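Local coordinates for transcriptional regulator, LacI family protein (Rhodococcus jostii, PDB 3K9C), which probably acts as a DNA-binding transcription regulator of the LacI family, its core resembling periplasmic binding proteins, at residues 12-20 against 62-73; 86-95 against 101-109. All blocks are in the same frame, centred on the assembly; numbering follows the deposited sequence.

From the N terminus, strand 13-20 enters a mixed sheet next to its edge strand 42-49, and the chain then passes through helix 24-39, strand 42-49 and helix 55-63 before strand 67-73 returns alongside 13-20; contact 1 closes this loop of 41 residues. Helix 79-86 follows, and strand 91-94 settles on the other edge of strand 67-73. Contact 2 then closes a much shorter loop of five residues, laying strand 104-108 beside 91-94. The two contacts come in series along the chain, neither enclosing nor crossing the other, and probable backbone hydrogen bonds of Leu72 with Leu92 and Val94 join them. Together they align four neighbouring parallel strands of the N-terminal subdomain, 13-20, 67-73, 91-94 and 104-108.

Contact 1. Residues 12-20 against 62-73; sequences SRLLGVVFE and LMRERCEAAILL
Gly16, Val17 and Val18 pair with Ala70, Ile71 and Leu72 as parallel neighbours in the Rossmann-like N-terminal subdomain of the periplasmic binding protein-like core. Gly16 N bonds to Ala69 O and Gly16 O receives Ile71 N at 2.7 Å; Val18 N and O continue the ladder to Ile71 O and Leu73 N. From the last turn of helix 55-63, Leu62 lies across the Gly16 face, its CD2 3.6 Å from Gly16 CA, and a CB on Gly16 would collide with Leu62 CD1. Val18 holds CG1 anti to its amide nitrogen (chi1 -180°), which leaves CG2 to lie alongside Leu72 CD2 at a tight 3.2 Å and to meet Leu62 CD1 at 3.5 Å. On the reverse face Leu15 CD2 touches Ala69 CB at 3.6 Å, both side chains also touching Ile255 of helix 240-255. Near the N-terminal end of segment 12-20 the bent Arg13 chain meets the extended Glu68 in a salt bridge whose fine geometry is doubtful, Glu68 OE2 being unsurely placed; the bond from Arg13 NE to Glu68 OE1 is weak at 3.1 Å. With an alanine at Arg13, the Glu68 carboxylate would probably lose its counter-charge and be freer to turn. At the far end, Phe19 has CG between its N and C (chi1 79°); the ring heads for Val30 of helix 24-39, while Phe19 CB rests on Leu73 CD1 at 3.7 Å.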
ATOM      1  N   SER B  12      30.496   3.178  -4.647  1.00 58.86           N
ATOM      2  CA  SER B  12      29.073   2.981  -4.359  1.00 55.81           C
ATOM      3  C   SER B  12      28.364   2.582  -5.651  1.00 54.20           C
ATOM      4  O   SER B  12      28.043   3.436  -6.480  1.00 52.69           O
ATOM      5  CB  SER B  12      28.454   4.268  -3.802  1.00 55.56           C
ATOM      6  OG  SER B  12      29.031   4.616  -2.553  1.00 55.04           O
ATOM      7  N   ARG B  13      28.118   1.282  -5.807  1.00 52.18           N
ATOM      8  CA  ARG B  13      27.483   0.742  -7.006  1.00 50.16           C
ATOM      9  C   ARG B  13      25.957   0.703  -6.894  1.00 47.55           C
ATOM     10  O   ARG B  13      25.405   0.235  -5.894  1.00 45.69           O
ATOM     11  CB  ARG B  13      28.052  -0.650  -7.287  1.00 52.02           C
ATOM     12  CG  ARG B  13      29.565  -0.717  -7.064  1.00 55.31           C
ATOM     13  CD  ARG B  13      30.189  -2.014  -7.563  1.00 57.74           C
ATOM     14  NE  ARG B  13      30.313  -2.050  -9.018  1.00 61.14           N
ATOM     15  CZ  ARG B  13      31.019  -1.178  -9.736  1.00 62.46           C
ATOM     16  NH1 ARG B  13      31.671  -0.190  -9.137  1.00 63.29           N
ATOM     17  NH2 ARG B  13      31.075  -1.297 -11.056  1.00 63.24           N
ATOM     18  N   LEU B  14      25.288   1.188  -7.940  1.00 43.62           N
ATOM     19  CA  LEU B  14      23.834   1.270  -7.972  1.00 41.06           C
ATOM     20  C   LEU B  14      23.096   0.246  -8.812  1.00 38.49           C
ATOM     21  O   LEU B  14      23.522  -0.107  -9.910  1.00 39.48           O
ATOM     22  CB  LEU B  14      23.388   2.648  -8.472  1.00 43.52           C
ATOM     23  CG  LEU B  14      23.824   3.930  -7.765  1.00 46.00           C
ATOM     24  CD1 LEU B  14      23.417   3.872  -6.297  1.00 46.20           C
ATOM     25  CD2 LEU B  14      25.325   4.104  -7.910  1.00 47.22           C
ATOM     26  N   LEU B  15      21.972  -0.215  -8.277  1.00 33.69           N
ATOM     27  CA  LEU B  15      21.094  -1.136  -8.978  1.00 30.59           C
ATOM     28  C   LEU B  15      19.759  -0.395  -9.097  1.00 28.11           C
ATOM     29  O   LEU B  15      19.210   0.083  -8.099  1.00 26.85           O
ATOM     30  CB  LEU B  15      20.903  -2.436  -8.202  1.00 29.28           C
ATOM     31  CG  LEU B  15      22.030  -3.465  -8.314  1.00 30.44           C
ATOM     32  CD1 LEU B  15      21.550  -4.792  -7.729  1.00 29.47           C
ATOM     33  CD2 LEU B  15      22.419  -3.651  -9.774  1.00 26.89           C
ATOM     34  N   GLY B  16      19.261  -0.278 -10.319  1.00 25.23           N
ATOM     35  CA  GLY B  16      18.008   0.417 -10.532  1.00 23.67           C
ATOM     36  C   GLY B  16      16.816  -0.497 -10.364  1.00 22.12           C
ATOM     37  O   GLY B  16      16.825  -1.631 -10.835  1.00 23.06           O
ATOM     38  N   VAL B  17      15.785  -0.006  -9.688  1.00 21.85           N
ATOM     39  CA  VAL B  17      14.580  -0.809  -9.483  1.00 20.18           C
ATOM     40  C   VAL B  17      13.306  -0.037  -9.837  1.00 18.66           C
ATOM     41  O   VAL B  17      13.001   0.981  -9.223  1.00 19.79           O
ATOM     42  CB  VAL B  17      14.473  -1.286  -8.010  1.00 19.31           C
ATOM     43  CG1 VAL B  17      13.207  -2.117  -7.816  1.00 14.48           C
ATOM     44  CG2 VAL B  17      15.699  -2.092  -7.635  1.00 18.90           C
ATOM     45  N   VAL B  18      12.570  -0.514 -10.836  1.00 19.62           N
ATOM     46  CA  VAL B  18      11.311   0.119 -11.232  1.00 18.34           C
ATOM     47  C   VAL B  18      10.181  -0.678 -10.556  1.00 18.42           C
ATOM     48  O   VAL B  18      10.157  -1.907 -10.639  1.00 18.25           O
ATOM     49  CB  VAL B  18      11.148   0.081 -12.771  1.00 18.55           C
ATOM     50  CG1 VAL B  18       9.843   0.741 -13.193  1.00 17.20           C
ATOM     51  CG2 VAL B  18      12.327   0.806 -13.430  1.00 20.88           C
ATOM     52  N   PHE B  19       9.257   0.006  -9.879  1.00 18.26           N
ATOM     53  CA  PHE B  19       8.154  -0.684  -9.191  1.00 17.95           C
ATOM     54  C   PHE B  19       6.890   0.167  -9.107  1.00 20.33           C
ATOM     55  O   PHE B  19       6.947   1.394  -9.208  1.00 20.57           O
ATOM     56  CB  PHE B  19       8.569  -1.069  -7.764  1.00 16.53           C
ATOM     57  CG  PHE B  19       8.498   0.068  -6.794  1.00 19.72           C
ATOM     58  CD1 PHE B  19       7.492   0.120  -5.839  1.00 20.29           C
ATOM     59  CD2 PHE B  19       9.424   1.102  -6.850  1.00 18.97           C
ATOM     60  CE1 PHE B  19       7.408   1.190  -4.950  1.00 20.08           C
ATOM     61  CE2 PHE B  19       9.352   2.171  -5.973  1.00 19.84           C
ATOM     62  CZ  PHE B  19       8.345   2.217  -5.020  1.00 23.27           C
ATOM     63  N   GLU B  20       5.752  -0.493  -8.902  1.00 21.23           N
ATOM     64  CA  GLU B  20       4.469   0.199  -8.797  1.00 23.12           C
ATOM     65  C   GLU B  20       4.189   0.708  -7.390  1.00 22.25           C
ATOM     66  O   GLU B  20       4.065  -0.076  -6.442  1.00 21.34           O
ATOM     67  CB  GLU B  20       3.325  -0.724  -9.216  1.00 23.90           C
ATOM     68  CG  GLU B  20       3.204  -0.942 -10.702  1.00 31.54           C
ATOM     69  CD  GLU B  20       2.159  -1.988 -11.047  1.00 36.05           C
ATOM     70  OE1 GLU B  20       1.037  -1.932 -10.488  1.00 37.49           O
ATOM     71  OE2 GLU B  20       2.463  -2.864 -11.882  1.00 39.46           O
ATOM     72  N   LEU B  62      15.758   6.342 -14.522  1.00 32.72           N
ATOM     73  CA  LEU B  62      16.869   5.513 -14.064  1.00 34.59           C
ATOM     74  C   LEU B  62      18.076   5.702 -14.969  1.00 34.87           C
ATOM     75  O   LEU B  62      19.222   5.621 -14.520  1.00 34.60           O
ATOM     76  CB  LEU B  62      16.496   4.027 -14.071  1.00 34.26           C
ATOM     77  CG  LEU B  62      15.827   3.415 -12.840  1.00 36.10           C
ATOM     78  CD1 LEU B  62      15.617   1.923 -13.074  1.00 35.78           C
ATOM     79  CD2 LEU B  62      16.700   3.633 -11.613  1.00 36.55           C
HETATM   80  N   MSE B  63      17.809   5.951 -16.246  1.00 35.77           N
HETATM   81  CA  MSE B  63      18.872   6.120 -17.227  1.00 38.64           C
HETATM   82  C   MSE B  63      19.705   7.365 -16.960  1.00 37.60           C
HETATM   83  O   MSE B  63      20.877   7.432 -17.334  1.00 37.63           O
HETATM   84  CB  MSE B  63      18.272   6.158 -18.632  1.00 42.11           C
HETATM   85  CG  MSE B  63      17.505   4.906 -18.987  1.00 47.40           C
HETATM   86 SE   MSE B  63      18.669   3.358 -19.065  1.00 62.38          SE
HETATM   87  CE  MSE B  63      18.586   2.813 -17.199  1.00 53.11           C
ATOM     88  N   ARG B  64      19.104   8.348 -16.304  1.00 36.62           N
ATOM     89  CA  ARG B  64      19.826   9.563 -15.983  1.00 37.13           C
ATOM     90  C   ARG B  64      20.679   9.323 -14.745  1.00 37.93           C
ATOM     91  O   ARG B  64      21.203  10.252 -14.146  1.00 38.27           O
ATOM     92  CB  ARG B  64      18.857  10.721 -15.745  1.00 36.08           C
ATOM     93  CG  ARG B  64      18.187  11.224 -17.016  1.00 35.45           C
ATOM     94  CD  ARG B  64      17.553  12.586 -16.789  1.00 34.34           C
ATOM     95  NE  ARG B  64      16.335  12.507 -15.991  1.00 34.56           N
ATOM     96  CZ  ARG B  64      15.156  12.113 -16.465  1.00 34.93           C
ATOM     97  NH1 ARG B  64      15.031  11.764 -17.741  1.00 33.86           N
ATOM     98  NH2 ARG B  64      14.100  12.062 -15.663  1.00 33.71           N
ATOM     99  N   GLU B  65      20.818   8.061 -14.367  1.00 39.36           N
ATOM    100  CA  GLU B  65      21.614   7.716 -13.202  1.00 40.90           C
ATOM    101  C   GLU B  65      22.663   6.658 -13.534  1.00 41.08           C
ATOM    102  O   GLU B  65      22.653   6.077 -14.622  1.00 39.69           O
ATOM    103  CB  GLU B  65      20.696   7.230 -12.090  1.00 43.36           C
ATOM    104  CG  GLU B  65      19.634   8.244 -11.698  1.00 47.02           C
ATOM    105  CD  GLU B  65      20.187   9.407 -10.898  1.00 49.28           C
ATOM    106  OE1 GLU B  65      21.098   9.188 -10.069  1.00 49.69           O
ATOM    107  OE2 GLU B  65      19.697  10.542 -11.091  1.00 51.62           O
ATOM    108  N   ARG B  66      23.563   6.402 -12.591  1.00 42.65           N
ATOM    109  CA  ARG B  66      24.622   5.425 -12.816  1.00 45.12           C
ATOM    110  C   ARG B  66      24.255   4.003 -12.397  1.00 43.95           C
ATOM    111  O   ARG B  66      24.993   3.352 -11.655  1.00 44.24           O
ATOM    112  CB  ARG B  66      25.897   5.877 -12.102  1.00 48.52           C
ATOM    113  CG  ARG B  66      26.356   7.273 -12.514  1.00 54.63           C
ATOM    114  CD  ARG B  66      26.545   7.378 -14.029  1.00 58.46           C
ATOM    115  NE  ARG B  66      26.908   8.729 -14.454  1.00 62.28           N
ATOM    116  CZ  ARG B  66      28.023   9.360 -14.092  1.00 63.98           C
ATOM    117  NH1 ARG B  66      28.901   8.766 -13.291  1.00 64.68           N
ATOM    118  NH2 ARG B  66      28.262  10.589 -14.534  1.00 64.65           N
ATOM    119  N   CYS B  67      23.116   3.523 -12.884  1.00 42.58           N
ATOM    120  CA  CYS B  67      22.654   2.173 -12.579  1.00 41.24           C
ATOM    121  C   CYS B  67      23.419   1.162 -13.426  1.00 40.25           C
ATOM    122  O   CYS B  67      23.489   1.298 -14.651  1.00 39.23           O
ATOM    123  CB  CYS B  67      21.156   2.040 -12.874  1.00 41.69           C
ATOM    124  SG  CYS B  67      20.103   3.198 -11.973  1.00 43.01           S
ATOM    125  N   GLU B  68      23.984   0.149 -12.773  1.00 38.50           N
ATOM    126  CA  GLU B  68      24.741  -0.896 -13.462  1.00 37.59           C
ATOM    127  C   GLU B  68      23.816  -1.996 -13.956  1.00 35.69           C
ATOM    128  O   GLU B  68      24.246  -2.952 -14.604  1.00 36.24           O
ATOM    129  CB  GLU B  68      25.788  -1.493 -12.527  1.00 38.51           C
ATOM    130  CG  GLU B  68      26.955  -0.572 -12.250  1.00 42.37           C
ATOM    131  CD  GLU B  68      27.905  -1.148 -11.225  1.00 44.60           C
ATOM    132  OE1 GLU B  68      28.268  -2.338 -11.358  1.00 44.78           O
ATOM    133  OE2 GLU B  68      28.288  -0.408 -10.294  1.00 45.95           O
ATOM    134  N   ALA B  69      22.539  -1.853 -13.636  1.00 31.74           N
ATOM    135  CA  ALA B  69      21.537  -2.816 -14.045  1.00 29.56           C
ATOM    136  C   ALA B  69      20.173  -2.236 -13.728  1.00 28.44           C
ATOM    137  O   ALA B  69      20.044  -1.352 -12.880  1.00 28.23           O
ATOM    138  CB  ALA B  69      21.739  -4.136 -13.305  1.00 30.39           C
ATOM    139  N   ALA B  70      19.160  -2.729 -14.424  1.00 26.32           N
ATOM    140  CA  ALA B  70      17.797  -2.279 -14.212  1.00 26.39           C
ATOM    141  C   ALA B  70      16.926  -3.492 -13.939  1.00 24.70           C
ATOM    142  O   ALA B  70      16.839  -4.397 -14.767  1.00 25.42           O
ATOM    143  CB  ALA B  70      17.281  -1.527 -15.442  1.00 24.76           C
ATOM    144  N   ILE B  71      16.306  -3.506 -12.763  1.00 25.36           N
ATOM    145  CA  ILE B  71      15.403  -4.577 -12.354  1.00 24.22           C
ATOM    146  C   ILE B  71      13.975  -4.013 -12.408  1.00 25.05           C
ATOM    147  O   ILE B  71      13.624  -3.106 -11.645  1.00 22.64           O
ATOM    148  CB  ILE B  71      15.709  -5.028 -10.922  1.00 26.05           C
ATOM    149  CG1 ILE B  71      17.101  -5.654 -10.862  1.00 25.80           C
ATOM    150  CG2 ILE B  71      14.643  -6.005 -10.443  1.00 25.50           C
ATOM    151  CD1 ILE B  71      17.581  -5.916  -9.462  1.00 29.29           C
ATOM    152  N   LEU B  72      13.161  -4.541 -13.317  1.00 24.53           N
ATOM    153  CA  LEU B  72      11.788  -4.070 -13.475  1.00 23.50           C
ATOM    154  C   LEU B  72      10.783  -5.034 -12.840  1.00 23.17           C
ATOM    155  O   LEU B  72      10.657  -6.184 -13.266  1.00 21.79           O
ATOM    156  CB  LEU B  72      11.454  -3.899 -14.965  1.00 24.43           C
ATOM    157  CG  LEU B  72      12.445  -3.160 -15.880  1.00 27.40           C
ATOM    158  CD1 LEU B  72      11.819  -3.001 -17.265  1.00 26.62           C
ATOM    159  CD2 LEU B  72      12.799  -1.800 -15.311  1.00 27.61           C
ATOM    160  N   LEU B  73      10.064  -4.566 -11.826  1.00 21.21           N
ATOM    161  CA  LEU B  73       9.071  -5.414 -11.175  1.00 21.73           C
ATOM    162  C   LEU B  73       7.739  -5.401 -11.934  1.00 22.01           C
ATOM    163  O   LEU B  73       7.120  -4.358 -12.099  1.00 20.51           O
ATOM    164  CB  LEU B  73       8.847  -4.958  -9.732  1.00 22.65           C
ATOM    165  CG  LEU B  73      10.077  -4.764  -8.847  1.00 23.12           C
ATOM    166  CD1 LEU B  73       9.627  -4.631  -7.385  1.00 22.39           C
ATOM    167  CD2 LEU B  73      11.032  -5.939  -9.005  1.00 23.44           C
TER

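Contact 2. Residues 86-95 against 101-109; sequences ADRVPALVVA and PGVGAVRGD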
ATOM      1  N   ALA B  86      17.585  -2.954 -22.854  1.00 37.18           N
ATOM      2  CA  ALA B  86      18.674  -3.911 -22.728  1.00 38.34           C
ATOM      3  C   ALA B  86      19.904  -3.454 -23.512  1.00 40.36           C
ATOM      4  O   ALA B  86      21.027  -3.857 -23.207  1.00 39.46           O
ATOM      5  CB  ALA B  86      18.221  -5.278 -23.213  1.00 37.06           C
ATOM      6  N   ASP B  87      19.693  -2.609 -24.518  1.00 41.67           N
ATOM      7  CA  ASP B  87      20.804  -2.111 -25.323  1.00 43.07           C
ATOM      8  C   ASP B  87      21.589  -1.031 -24.598  1.00 42.76           C
ATOM      9  O   ASP B  87      22.671  -0.644 -25.037  1.00 44.94           O
ATOM     10  CB  ASP B  87      20.306  -1.560 -26.662  1.00 43.98           C
ATOM     11  CG  ASP B  87      19.749  -2.644 -27.567  1.00 46.50           C
ATOM     12  OD1 ASP B  87      20.418  -3.687 -27.734  1.00 46.67           O
ATOM     13  OD2 ASP B  87      18.644  -2.448 -28.122  1.00 48.53           O
ATOM     14  N   ARG B  88      21.056  -0.549 -23.483  1.00 41.92           N
ATOM     15  CA  ARG B  88      21.736   0.495 -22.729  1.00 41.26           C
ATOM     16  C   ARG B  88      22.306   0.008 -21.407  1.00 40.31           C
ATOM     17  O   ARG B  88      23.321   0.525 -20.925  1.00 40.61           O
ATOM     18  CB  ARG B  88      20.782   1.650 -22.452  1.00 44.63           C
ATOM     19  CG  ARG B  88      20.186   2.283 -23.687  1.00 49.06           C
ATOM     20  CD  ARG B  88      19.599   3.617 -23.304  1.00 53.77           C
ATOM     21  NE  ARG B  88      20.602   4.419 -22.608  1.00 57.48           N
ATOM     22  CZ  ARG B  88      20.341   5.541 -21.945  1.00 59.07           C
ATOM     23  NH1 ARG B  88      19.099   6.005 -21.884  1.00 61.16           N
ATOM     24  NH2 ARG B  88      21.324   6.194 -21.338  1.00 59.73           N
ATOM     25  N   VAL B  89      21.662  -0.989 -20.818  1.00 37.56           N
ATOM     26  CA  VAL B  89      22.118  -1.504 -19.542  1.00 36.49           C
ATOM     27  C   VAL B  89      21.573  -2.902 -19.320  1.00 34.91           C
ATOM     28  O   VAL B  89      20.487  -3.230 -19.802  1.00 35.60           O
ATOM     29  CB  VAL B  89      21.629  -0.593 -18.395  1.00 37.92           C
ATOM     30  CG1 VAL B  89      20.094  -0.592 -18.354  1.00 38.52           C
ATOM     31  CG2 VAL B  89      22.205  -1.058 -17.064  1.00 38.95           C
ATOM     32  N   PRO B  90      22.329  -3.758 -18.611  1.00 33.09           N
ATOM     33  CA  PRO B  90      21.814  -5.109 -18.374  1.00 31.31           C
ATOM     34  C   PRO B  90      20.464  -4.965 -17.667  1.00 29.91           C
ATOM     35  O   PRO B  90      20.307  -4.116 -16.781  1.00 28.20           O
ATOM     36  CB  PRO B  90      22.883  -5.730 -17.482  1.00 32.29           C
ATOM     37  CG  PRO B  90      24.142  -5.069 -17.977  1.00 33.55           C
ATOM     38  CD  PRO B  90      23.708  -3.624 -18.105  1.00 32.48           C
ATOM     39  N   ALA B  91      19.493  -5.780 -18.063  1.00 28.02           N
ATOM     40  CA  ALA B  91      18.159  -5.707 -17.476  1.00 27.11           C
ATOM     41  C   ALA B  91      17.584  -7.068 -17.102  1.00 26.03           C
ATOM     42  O   ALA B  91      17.883  -8.083 -17.730  1.00 26.16           O
ATOM     43  CB  ALA B  91      17.212  -4.982 -18.439  1.00 24.57           C
ATOM     44  N   LEU B  92      16.746  -7.063 -16.068  1.00 26.86           N
ATOM     45  CA  LEU B  92      16.093  -8.263 -15.562  1.00 26.13           C
ATOM     46  C   LEU B  92      14.688  -7.911 -15.074  1.00 26.27           C
ATOM     47  O   LEU B  92      14.493  -6.935 -14.337  1.00 24.95           O
ATOM     48  CB  LEU B  92      16.916  -8.857 -14.411  1.00 25.49           C
ATOM     49  CG  LEU B  92      16.482 -10.178 -13.773  1.00 26.29           C
ATOM     50  CD1 LEU B  92      17.721 -10.891 -13.234  1.00 27.45           C
ATOM     51  CD2 LEU B  92      15.475  -9.935 -12.650  1.00 25.07           C
ATOM     52  N   VAL B  93      13.708  -8.695 -15.504  1.00 25.27           N
ATOM     53  CA  VAL B  93      12.329  -8.472 -15.099  1.00 26.28           C
ATOM     54  C   VAL B  93      11.964  -9.449 -13.984  1.00 26.30           C
ATOM     55  O   VAL B  93      12.516 -10.549 -13.903  1.00 25.36           O
ATOM     56  CB  VAL B  93      11.352  -8.675 -16.282  1.00 26.27           C
ATOM     57  CG1 VAL B  93      11.732  -7.748 -17.435  1.00 25.79           C
ATOM     58  CG2 VAL B  93      11.358 -10.132 -16.729  1.00 28.55           C
ATOM     59  N   VAL B  94      11.038  -9.037 -13.125  1.00 24.78           N
ATOM     60  CA  VAL B  94      10.588  -9.879 -12.029  1.00 22.92           C
ATOM     61  C   VAL B  94       9.088 -10.140 -12.109  1.00 24.39           C
ATOM     62  O   VAL B  94       8.319  -9.269 -12.513  1.00 23.98           O
ATOM     63  CB  VAL B  94      10.890  -9.230 -10.666  1.00 21.48           C
ATOM     64  CG1 VAL B  94      10.372 -10.113  -9.546  1.00 20.01           C
ATOM     65  CG2 VAL B  94      12.383  -9.031 -10.502  1.00 19.61           C
ATOM     66  N   ALA B  95       8.687 -11.347 -11.721  1.00 24.54           N
ATOM     67  CA  ALA B  95       7.284 -11.744 -11.704  1.00 26.35           C
ATOM     68  C   ALA B  95       6.692 -11.965 -13.087  1.00 27.54           C
ATOM     69  O   ALA B  95       5.475 -11.952 -13.253  1.00 29.88           O
ATOM     70  CB  ALA B  95       6.462 -10.709 -10.946  1.00 23.67           C
ATOM     71  N   PRO B 101      15.812 -13.025 -25.270  1.00 45.94           N
ATOM     72  CA  PRO B 101      17.101 -13.559 -24.821  1.00 46.26           C
ATOM     73  C   PRO B 101      17.981 -12.351 -24.530  1.00 46.28           C
ATOM     74  O   PRO B 101      17.944 -11.360 -25.268  1.00 47.84           O
ATOM     75  CB  PRO B 101      17.589 -14.359 -26.028  1.00 45.89           C
ATOM     76  CG  PRO B 101      16.313 -14.772 -26.699  1.00 46.87           C
ATOM     77  CD  PRO B 101      15.495 -13.505 -26.624  1.00 46.12           C
ATOM     78  N   GLY B 102      18.758 -12.418 -23.457  1.00 45.06           N
ATOM     79  CA  GLY B 102      19.600 -11.290 -23.110  1.00 43.76           C
ATOM     80  C   GLY B 102      19.009 -10.530 -21.941  1.00 42.32           C
ATOM     81  O   GLY B 102      19.725  -9.831 -21.224  1.00 42.73           O
ATOM     82  N   VAL B 103      17.695 -10.659 -21.757  1.00 41.01           N
ATOM     83  CA  VAL B 103      17.001 -10.010 -20.647  1.00 38.08           C
ATOM     84  C   VAL B 103      16.632 -11.096 -19.649  1.00 35.85           C
ATOM     85  O   VAL B 103      15.817 -11.965 -19.945  1.00 35.33           O
ATOM     86  CB  VAL B 103      15.711  -9.293 -21.103  1.00 39.07           C
ATOM     87  CG1 VAL B 103      14.995  -8.696 -19.894  1.00 38.07           C
ATOM     88  CG2 VAL B 103      16.052  -8.186 -22.091  1.00 39.36           C
ATOM     89  N   GLY B 104      17.243 -11.046 -18.469  1.00 34.49           N
ATOM     90  CA  GLY B 104      16.974 -12.048 -17.453  1.00 32.55           C
ATOM     91  C   GLY B 104      15.622 -11.909 -16.775  1.00 31.76           C
ATOM     92  O   GLY B 104      14.975 -10.870 -16.860  1.00 30.86           O
ATOM     93  N   ALA B 105      15.194 -12.967 -16.100  1.00 30.95           N
ATOM     94  CA  ALA B 105      13.923 -12.946 -15.403  1.00 30.44           C
ATOM     95  C   ALA B 105      13.965 -13.853 -14.190  1.00 31.25           C
ATOM     96  O   ALA B 105      14.650 -14.877 -14.180  1.00 32.52           O
ATOM     97  CB  ALA B 105      12.817 -13.376 -16.327  1.00 29.29           C
ATOM     98  N   VAL B 106      13.235 -13.445 -13.161  1.00 31.27           N
ATOM     99  CA  VAL B 106      13.113 -14.179 -11.912  1.00 30.42           C
ATOM    100  C   VAL B 106      11.624 -14.085 -11.588  1.00 32.02           C
ATOM    101  O   VAL B 106      11.116 -13.013 -11.240  1.00 33.06           O
ATOM    102  CB  VAL B 106      13.949 -13.523 -10.796  1.00 30.02           C
ATOM    103  CG1 VAL B 106      13.640 -14.171  -9.466  1.00 28.44           C
ATOM    104  CG2 VAL B 106      15.438 -13.662 -11.116  1.00 28.48           C
ATOM    105  N   ARG B 107      10.927 -15.209 -11.721  1.00 30.41           N
ATOM    106  CA  ARG B 107       9.488 -15.260 -11.499  1.00 29.62           C
ATOM    107  C   ARG B 107       9.047 -16.544 -10.812  1.00 29.56           C
ATOM    108  O   ARG B 107       9.799 -17.525 -10.745  1.00 28.47           O
ATOM    109  CB  ARG B 107       8.778 -15.139 -12.848  1.00 28.42           C
ATOM    110  CG  ARG B 107       9.179 -16.231 -13.837  1.00 29.10           C
ATOM    111  CD  ARG B 107       8.984 -15.784 -15.274  1.00 31.16           C
ATOM    112  NE  ARG B 107       9.367 -16.809 -16.240  1.00 31.19           N
ATOM    113  CZ  ARG B 107       8.645 -17.890 -16.522  1.00 33.87           C
ATOM    114  NH1 ARG B 107       7.483 -18.101 -15.916  1.00 32.32           N
ATOM    115  NH2 ARG B 107       9.093 -18.772 -17.408  1.00 33.16           N
ATOM    116  N   GLY B 108       7.818 -16.528 -10.306  1.00 28.25           N
ATOM    117  CA  GLY B 108       7.278 -17.699  -9.646  1.00 26.72           C
ATOM    118  C   GLY B 108       6.587 -18.589 -10.659  1.00 27.19           C
ATOM    119  O   GLY B 108       6.230 -18.142 -11.755  1.00 26.37           O
ATOM    120  N   ASP B 109       6.412 -19.856 -10.307  1.00 25.74           N
ATOM    121  CA  ASP B 109       5.746 -20.799 -11.193  1.00 27.20           C
ATOM    122  C   ASP B 109       4.235 -20.625 -10.995  1.00 26.12           C
ATOM    123  O   ASP B 109       3.616 -21.369 -10.234  1.00 26.65           O
ATOM    124  CB  ASP B 109       6.158 -22.231 -10.837  1.00 28.37           C
ATOM    125  CG  ASP B 109       5.779 -23.236 -11.917  1.00 31.79           C
ATOM    126  OD1 ASP B 109       4.676 -23.113 -12.498  1.00 31.22           O
ATOM    127  OD2 ASP B 109       6.590 -24.151 -12.172  1.00 32.13           O
TER
HETATM  128  O   HOH W   1      19.764  -7.127 -20.167  1.00 29.99           O
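This is a parallel strand pairing inside the N-terminal subdomain sheet, Leu92, Val93 and Val94 lying beside Gly104, Ala105 and Val106. Val93 supplies both backbone groups at its centre: Val93 N bonds to Gly104 O at 2.9 Å, and Val93 O receives Val106 N nearly along the C=O axis. Gly104 N to Ala91 O precedes them and Ala95 N to Val106 O follows. Leu92 CG is anti to the main-chain nitrogen (chi1 -176°), a turn that carries it past the Gly104 carbonyl, 3.5 Å from Gly104 O, and lets Leu92 CD2 meet Val106 CG2 at 4.0 Å; a CB on Gly104 would sit tightly against Leu92 CD1. Helix 240-255 packs on this face, with Met243 and Ala246 against Val106, in the manner of the open alpha/beta subdomains of type I periplasmic binding proteins. The opposite face carries Val93, whose CG2 touches Ala105 CB at 3.6 Å while its CG1 meets Val103 CG1 at 4.2 Å, the two valines crossing at about a right angle. Beyond them Val103 CG2 reaches Ala86 CB at 3.8 Å. At the C-terminal ends of the strands Arg107 CB packs on Ala95 C at 3.8 Å, and the extended Arg107 chain leads away from Ala95 to a salt bridge between NE and Asp262 OD1 on strand 262-270.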